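Ras-related protein Rab-7L1 (Homo sapiens, PDB 6HH2) is a Rab-family small GTPase that regulates vesicle trafficking, maintains the endosome-trans-Golgi network, and recruits LRRK2 to the Golgi complex while stimulating its kinase activity. Local coordinates at residues Ala87-Asp92 with Arg104-Leu109; Ala123-Asn128 with Asp143-Glu148. The protein carries 4 engineered substitutions. One frame throughout, in Å; residues are numbered along the deposited sequence. Where two conformers were deposited one is given.

Interaction 1 of 2, residues Ala87-Asp92 with Arg104-Leu109; sequences AVIMFD and RWKQDL. Engineered in segment 87-92: A87 (natural residue Cys).
I89 of the strand reaches across to W105 and K106 of the helix, and its two branches divide the work. From CB the side chain forks. CG2 is the short branch and stops at W105: I89 CG2 lies 4.0 Å from W105 CB. The other branch runs through CG1 to CD1. CG1 stands anti to the carbonyl carbon (chi1 -56°), and the extended chi2 carries CD1 straight on to the helix backbone. I89 CD1 ends over the turn at K106, 3.8 Å from K106 CA and 4.1 Å from K106 CB. I89 CD1 is also 4.2 Å from W105 CB, the same carbon that CG2 meets. The methyl tip thus rests on backbone as well as on side-chain carbons.

The two elements belong to the beta-alpha-beta unit of strand 86-92, helix 96-112 and strand 123-128, part of the Ras-like G domain. The segments run nearly antiparallel, at 164°, and their axes come within 9.6 Å. All five touching residues are buried, and no hydrogen bond crosses between the two segments.

One turn further along the helix, L109 meets A87, an engineered residue that is Cys in the natural sequence. L109 meets the methyl with both branches: A87 CB lies 3.8 Å from L109 CD2 and 4.1 Å from L109 CD1.

W105 and K106 give the strand only the bases of their side chains. The indole swings away past V16 and I67, and its NE1 is hydrogen-bonded to OD1 of D18. The K106 chain bends twice, at chi2 and chi4 (both 58°), and its ammonium leaves the strand to form a salt bridge with D110 and a hydrogen bond to the carbonyl of N149. K106 also makes a cation-pi contact with F151.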
loop_
_atom_site.group_PDB
_atom_site.type_symbol
_atom_site.label_atom_id
_atom_site.label_comp_id
_atom_site.label_asym_id
_atom_site.label_seq_id
_atom_site.Cartn_x
_atom_site.Cartn_y
_atom_site.Cartn_z
ATOM N N ALA A 87 3.295 -4.248 1.505
ATOM C CA ALA A 87 2.796 -3.677 0.271
ATOM C C ALA A 87 1.304 -3.449 0.366
ATOM O O ALA A 87 0.572 -4.266 0.951
ATOM C CB ALA A 87 3.053 -4.624 -0.907
ATOM N N VAL A 88 0.866 -2.309 -0.160
ATOM C CA VAL A 88 -0.533 -1.978 -0.364
ATOM C C VAL A 88 -0.757 -2.108 -1.846
ATOM O O VAL A 88 -0.105 -1.394 -2.636
ATOM C CB VAL A 88 -0.798 -0.545 0.056
ATOM C CG1 VAL A 88 -2.239 -0.135 -0.241
ATOM C CG2 VAL A 88 -0.560 -0.370 1.577
ATOM N N ILE A 89 -1.549 -3.070 -2.285
ATOM C CA ILE A 89 -1.840 -3.335 -3.694
ATOM C C ILE A 89 -3.235 -2.823 -3.994
ATOM O O ILE A 89 -4.219 -3.322 -3.402
ATOM C CB ILE A 89 -1.679 -4.815 -4.043
ATOM C CG1 ILE A 89 -0.250 -5.261 -3.661
ATOM C CG2 ILE A 89 -1.995 -5.026 -5.550
ATOM C CD1 ILE A 89 0.137 -6.676 -4.105
ATOM N N MET A 90 -3.340 -1.787 -4.807
ATOM C CA MET A 90 -4.597 -1.094 -5.060
ATOM C C MET A 90 -5.156 -1.453 -6.407
ATOM O O MET A 90 -4.397 -1.618 -7.362
ATOM C CB MET A 90 -4.428 0.430 -4.999
ATOM C CG MET A 90 -3.900 0.917 -3.672
ATOM S SD MET A 90 -3.819 2.730 -3.554
ATOM C CE MET A 90 -5.365 3.259 -4.359
ATOM N N PHE A 91 -6.468 -1.607 -6.462
ATOM C CA PHE A 91 -7.189 -1.705 -7.710
ATOM C C PHE A 91 -8.405 -0.784 -7.687
ATOM O O PHE A 91 -8.812 -0.264 -6.647
ATOM C CB PHE A 91 -7.476 -3.162 -8.127
ATOM C CG PHE A 91 -8.575 -3.820 -7.360
ATOM C CD1 PHE A 91 -8.319 -4.412 -6.102
ATOM C CD2 PHE A 91 -9.885 -3.828 -7.879
ATOM C CE1 PHE A 91 -9.363 -5.002 -5.387
ATOM C CE2 PHE A 91 -10.929 -4.439 -7.177
ATOM C CZ PHE A 91 -10.665 -5.050 -5.944
ATOM N N ASP A 92 -8.973 -0.556 -8.866
ATOM C CA ASP A 92 -10.204 0.211 -9.037
ATOM C C ASP A 92 -11.367 -0.769 -9.195
ATOM O O ASP A 92 -11.391 -1.558 -10.150
ATOM C CB ASP A 92 -9.986 1.067 -10.297
ATOM C CG ASP A 92 -11.217 1.876 -10.744
ATOM O OD1 ASP A 92 -12.333 1.707 -10.215
ATOM O OD2 ASP A 92 -11.035 2.654 -11.722
ATOM N N ARG A 104 -0.871 -10.165 -10.683
ATOM C CA ARG A 104 0.505 -10.047 -11.186
ATOM C C ARG A 104 1.354 -9.213 -10.223
ATOM O O ARG A 104 2.533 -9.551 -9.980
ATOM C CB ARG A 104 0.514 -9.429 -12.586
ATOM C CG ARG A 104 -0.123 -10.293 -13.650
ATOM C CD ARG A 104 0.023 -9.593 -15.039
ATOM N NE ARG A 104 -0.610 -10.400 -16.068
ATOM C CZ ARG A 104 0.069 -11.007 -17.032
ATOM N NH1 ARG A 104 1.392 -10.855 -17.092
ATOM N NH2 ARG A 104 -0.567 -11.738 -17.944
ATOM N N TRP A 105 0.793 -8.117 -9.679
ATOM C CA TRP A 105 1.544 -7.364 -8.693
ATOM C C TRP A 105 1.923 -8.246 -7.504
ATOM O O TRP A 105 3.041 -8.182 -6.993
ATOM C CB TRP A 105 0.727 -6.168 -8.222
ATOM C CG TRP A 105 0.611 -5.034 -9.242
ATOM C CD1 TRP A 105 -0.509 -4.623 -9.891
ATOM C CD2 TRP A 105 1.671 -4.157 -9.642
ATOM N NE1 TRP A 105 -0.214 -3.506 -10.693
ATOM C CE2 TRP A 105 1.111 -3.204 -10.524
ATOM C CE3 TRP A 105 3.008 -4.059 -9.277
ATOM C CZ2 TRP A 105 1.869 -2.202 -11.134
ATOM C CZ3 TRP A 105 3.809 -3.048 -9.906
ATOM C CH2 TRP A 105 3.189 -2.104 -10.775
ATOM N N LYS A 106 0.968 -9.064 -7.013
ATOM C CA LYS A 106 1.277 -9.877 -5.836
ATOM C C LYS A 106 2.312 -10.950 -6.135
ATOM O O LYS A 106 3.234 -11.181 -5.325
ATOM C CB LYS A 106 -0.029 -10.532 -5.346
ATOM C CG LYS A 106 0.085 -11.500 -4.140
ATOM C CD LYS A 106 0.684 -10.800 -2.936
ATOM C CE LYS A 106 0.318 -11.545 -1.611
ATOM N NZ LYS A 106 0.804 -12.935 -1.700
ATOM N N GLN A 107 2.191 -11.614 -7.296
ATOM C CA GLN A 107 3.199 -12.593 -7.705
ATOM C C GLN A 107 4.579 -11.944 -7.861
ATOM O O GLN A 107 5.594 -12.529 -7.464
ATOM C CB GLN A 107 2.755 -13.257 -9.014
ATOM C CG GLN A 107 1.539 -14.222 -8.791
ATOM C CD GLN A 107 0.894 -14.661 -10.097
ATOM O OE1 GLN A 107 1.109 -14.052 -11.149
ATOM N NE2 GLN A 107 0.106 -15.743 -10.035
ATOM N N ASP A 108 4.615 -10.723 -8.379
ATOM C CA ASP A 108 5.900 -10.017 -8.504
ATOM C C ASP A 108 6.492 -9.741 -7.123
ATOM O O ASP A 108 7.666 -10.028 -6.872
ATOM C CB ASP A 108 5.700 -8.727 -9.304
ATOM C CG ASP A 108 7.040 -8.000 -9.599
ATOM O OD1 ASP A 108 7.852 -8.571 -10.335
ATOM O OD2 ASP A 108 7.184 -6.869 -9.068
ATOM N N LEU A 109 5.668 -9.248 -6.193
ATOM C CA LEU A 109 6.140 -8.972 -4.828
ATOM C C LEU A 109 6.755 -10.222 -4.206
ATOM O O LEU A 109 7.877 -10.198 -3.679
ATOM C CB LEU A 109 4.933 -8.512 -3.997
ATOM C CG LEU A 109 5.244 -8.325 -2.512
ATOM C CD1 LEU A 109 6.078 -7.069 -2.254
ATOM C CD2 LEU A 109 3.917 -8.192 -1.674
#

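Interaction 2 of 2, residues Ala123-Asn128 with Asp143-Glu148; sequences ALLLAN and DRFSKE. Engineered in segment 123-128: A123 (natural residue Cys). With GDP (guanosine-5'-diphosphate), chain B.
N128 OD1 is gripped twice, by the backbone N of V159 and by the hydroxyl of T157. Its amide nitrogen is tied to the carbonyl oxygen of V21. That fixes the amide beside the guanine, with N128 ND2 3.2 Å from N7 of GDP. N128 opens the NKxD motif of small GTPases, and D131 of the same motif bonds to the nucleotide.

The touch with the helix lies further back on the strand, at L125. L125 CG is anti to the backbone N (chi1 179°), and chi2 of 70° then brings CD2 up to the F145 ring. L125 CD2 meets the ring at its edge, near the ring plane, 3.9 Å from F145 CD1. The two side chains cross at about a right angle. L125 CD2 also lies 4.3 Å from S146 CB.

On the helix, K147 NZ makes a salt bridge of 2.9 Å to D143 OD2, on its syn lone pair. D143 OD1 takes the indole N-H of W154.

Around the contact, L125 also packs on F91 of strand 86-92 and W154 of strand 153-156. F145 and L125 both touch S102, so helix 139-148 sits beside helix 96-112 over strand 123-128.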
loop_
_atom_site.group_PDB
_atom_site.type_symbol
_atom_site.label_atom_id
_atom_site.label_comp_id
_atom_site.label_asym_id
_atom_site.label_seq_id
_atom_site.Cartn_x
_atom_site.Cartn_y
_atom_site.Cartn_z
ATOM N N ALA A 123 0.685 -8.079 2.624
ATOM C CA ALA A 123 0.131 -7.463 1.429
ATOM C C ALA A 123 -1.348 -7.202 1.660
ATOM O O ALA A 123 -2.113 -8.145 1.960
ATOM C CB ALA A 123 0.316 -8.365 0.215
ATOM N N LEU A 124 -1.729 -5.916 1.630
ATOM C CA LEU A 124 -3.095 -5.458 1.881
ATOM C C LEU A 124 -3.696 -5.051 0.545
ATOM O O LEU A 124 -3.130 -4.203 -0.158
ATOM C CB LEU A 124 -3.049 -4.264 2.831
ATOM C CG LEU A 124 -4.383 -3.580 3.000
ATOM C CD1 LEU A 124 -5.483 -4.552 3.591
ATOM C CD2 LEU A 124 -4.184 -2.374 3.921
ATOM N N LEU A 125 -4.757 -5.719 0.129
ATOM C CA LEU A 125 -5.442 -5.430 -1.123
ATOM C C LEU A 125 -6.534 -4.381 -0.878
ATOM O O LEU A 125 -7.414 -4.611 -0.045
ATOM C CB LEU A 125 -6.012 -6.729 -1.665
ATOM C CG LEU A 125 -6.800 -6.622 -2.988
ATOM C CD1 LEU A 125 -5.853 -6.297 -4.163
ATOM C CD2 LEU A 125 -7.545 -7.970 -3.290
ATOM N N LEU A 126 -6.446 -3.228 -1.558
ATOM C CA LEU A 126 -7.436 -2.168 -1.414
ATOM C C LEU A 126 -8.308 -2.097 -2.667
ATOM O O LEU A 126 -7.807 -1.801 -3.770
ATOM C CB LEU A 126 -6.796 -0.809 -1.160
ATOM C CG LEU A 126 -5.945 -0.686 0.110
ATOM C CD1 LEU A 126 -5.614 0.767 0.308
ATOM C CD2 LEU A 126 -6.698 -1.166 1.349
ATOM N N ALA A 127 -9.594 -2.358 -2.483
ATOM C CA ALA A 127 -10.609 -2.234 -3.535
ATOM C C ALA A 127 -11.050 -0.781 -3.495
ATOM O O ALA A 127 -12.023 -0.416 -2.802
ATOM C CB ALA A 127 -11.761 -3.198 -3.216
ATOM N N ASN A 128 -10.328 0.040 -4.245
ATOM C CA ASN A 128 -10.519 1.490 -4.159
ATOM C C ASN A 128 -11.603 1.962 -5.127
ATOM O O ASN A 128 -12.024 1.237 -6.030
ATOM C CB ASN A 128 -9.182 2.244 -4.383
ATOM C CG ASN A 128 -9.289 3.714 -3.991
ATOM O OD1 ASN A 128 -9.848 4.037 -2.953
ATOM N ND2 ASN A 128 -8.767 4.612 -4.846
ATOM N N ASP A 143 -12.989 -11.498 -2.158
ATOM C CA ASP A 143 -12.533 -12.337 -1.050
ATOM C C ASP A 143 -11.905 -13.626 -1.538
ATOM O O ASP A 143 -10.871 -14.045 -1.017
ATOM C CB ASP A 143 -13.675 -12.627 -0.068
ATOM C CG ASP A 143 -13.176 -13.290 1.229
ATOM O OD1 ASP A 143 -12.434 -12.573 1.952
ATOM O OD2 ASP A 143 -13.489 -14.484 1.447
ATOM N N ARG A 144 -12.532 -14.309 -2.499
ATOM C CA ARG A 144 -11.925 -15.535 -3.024
ATOM C C ARG A 144 -10.567 -15.241 -3.657
ATOM O O ARG A 144 -9.610 -16.003 -3.473
ATOM C CB ARG A 144 -12.851 -16.154 -4.066
ATOM C CG ARG A 144 -14.090 -16.827 -3.462
ATOM C CD ARG A 144 -14.761 -17.779 -4.450
ATOM N NE ARG A 144 -15.201 -17.088 -5.669
ATOM C CZ ARG A 144 -16.338 -16.395 -5.753
ATOM N NH1 ARG A 144 -17.128 -16.278 -4.685
ATOM N NH2 ARG A 144 -16.673 -15.800 -6.896
ATOM N N PHE A 145 -10.475 -14.128 -4.378
ATOM C CA PHE A 145 -9.217 -13.744 -5.009
ATOM C C PHE A 145 -8.155 -13.429 -3.965
ATOM O O PHE A 145 -6.997 -13.844 -4.088
ATOM C CB PHE A 145 -9.510 -12.523 -5.901
ATOM C CG PHE A 145 -8.326 -11.878 -6.532
ATOM C CD1 PHE A 145 -7.620 -10.917 -5.830
ATOM C CD2 PHE A 145 -8.013 -12.156 -7.861
ATOM C CE1 PHE A 145 -6.568 -10.227 -6.404
ATOM C CE2 PHE A 145 -6.940 -11.437 -8.475
ATOM C CZ PHE A 145 -6.225 -10.494 -7.706
ATOM N N SER A 146 -8.535 -12.711 -2.896
ATOM C CA SER A 146 -7.555 -12.371 -1.884
ATOM C C SER A 146 -6.993 -13.640 -1.251
ATOM O O SER A 146 -5.775 -13.754 -1.034
ATOM C CB SER A 146 -8.297 -11.486 -0.873
ATOM O OG SER A 146 -7.454 -11.030 0.177
ATOM N N LYS A 147 -7.860 -14.592 -0.912
ATOM C CA LYS A 147 -7.401 -15.847 -0.327
ATOM C C LYS A 147 -6.579 -16.669 -1.314
ATOM O O LYS A 147 -5.532 -17.210 -0.941
ATOM C CB LYS A 147 -8.612 -16.635 0.139
ATOM C CG LYS A 147 -9.179 -16.031 1.474
ATOM C CD LYS A 147 -10.556 -16.522 1.661
ATOM C CE LYS A 147 -11.026 -16.149 3.096
ATOM N NZ LYS A 147 -12.455 -16.499 3.272
ATOM N N GLU A 148 -7.031 -16.786 -2.569
ATOM C CA GLU A 148 -6.311 -17.648 -3.503
ATOM C C GLU A 148 -4.909 -17.100 -3.772
ATOM O O GLU A 148 -3.975 -17.885 -3.986
ATOM C CB GLU A 148 -7.084 -17.722 -4.815
ATOM C CG GLU A 148 -8.293 -18.671 -4.792
ATOM C CD GLU A 148 -9.110 -18.534 -6.071
ATOM O OE1 GLU A 148 -8.655 -17.775 -6.963
ATOM O OE2 GLU A 148 -10.182 -19.175 -6.200
HETATM P PB GDP B . -2.691 6.654 -9.753
HETATM O O1B GDP B . -2.866 5.268 -9.257
HETATM O O2B GDP B . -2.542 6.760 -11.234
HETATM O O3B GDP B . -1.634 7.437 -8.999
HETATM O O3A GDP B . -4.145 7.355 -9.458
HETATM P PA GDP B . -4.456 8.842 -8.982
HETATM O O1A GDP B . -4.236 9.016 -7.501
HETATM O O2A GDP B . -3.731 9.804 -9.912
HETATM O "O5'" GDP B . -6.025 8.945 -9.240
HETATM C "C5'" GDP B . -6.572 8.816 -10.544
HETATM C "C4'" GDP B . -7.939 9.493 -10.586
HETATM O "O4'" GDP B . -8.847 8.731 -9.722
HETATM C "C3'" GDP B . -7.868 10.878 -9.978
HETATM O "O3'" GDP B . -8.795 11.676 -10.734
HETATM C "C2'" GDP B . -8.372 10.687 -8.561
HETATM O "O2'" GDP B . -9.003 11.872 -8.094
HETATM C "C1'" GDP B . -9.391 9.602 -8.774
HETATM N N9 GDP B . -9.620 8.814 -7.558
HETATM C C8 GDP B . -8.660 8.335 -6.715
HETATM N N7 GDP B . -9.239 7.616 -5.700
HETATM C C5 GDP B . -10.574 7.644 -5.929
HETATM C C6 GDP B . -11.755 7.113 -5.255
HETATM O O6 GDP B . -11.656 6.471 -4.193
HETATM N N1 GDP B . -12.935 7.362 -5.837
HETATM C C2 GDP B . -13.133 8.080 -6.954
HETATM N N2 GDP B . -14.411 8.311 -7.450
HETATM N N3 GDP B . -12.076 8.630 -7.598
HETATM C C4 GDP B . -10.832 8.421 -7.117
#

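In the fold
Interaction 1 closes before interaction 2 opens along the chain. Their centres are 9 Å apart. Each joins a strand of the central mixed sheet to the helix that follows it. Helix 96-112 leads on to strand 123-128, so two successive beta-alpha-beta units share that strand. Strands 86-92 and 123-128 are parallel neighbours. They are probably hydrogen-bonded from I89 N to L124 O and from N128 N to F91 O, and F91 packs on A127. The paired strands therefore link the two helix contacts into one core. At its far end, strand 123-128 delivers N128 to the GDP pocket, while both helix contacts lie back in the hydrophobic layer.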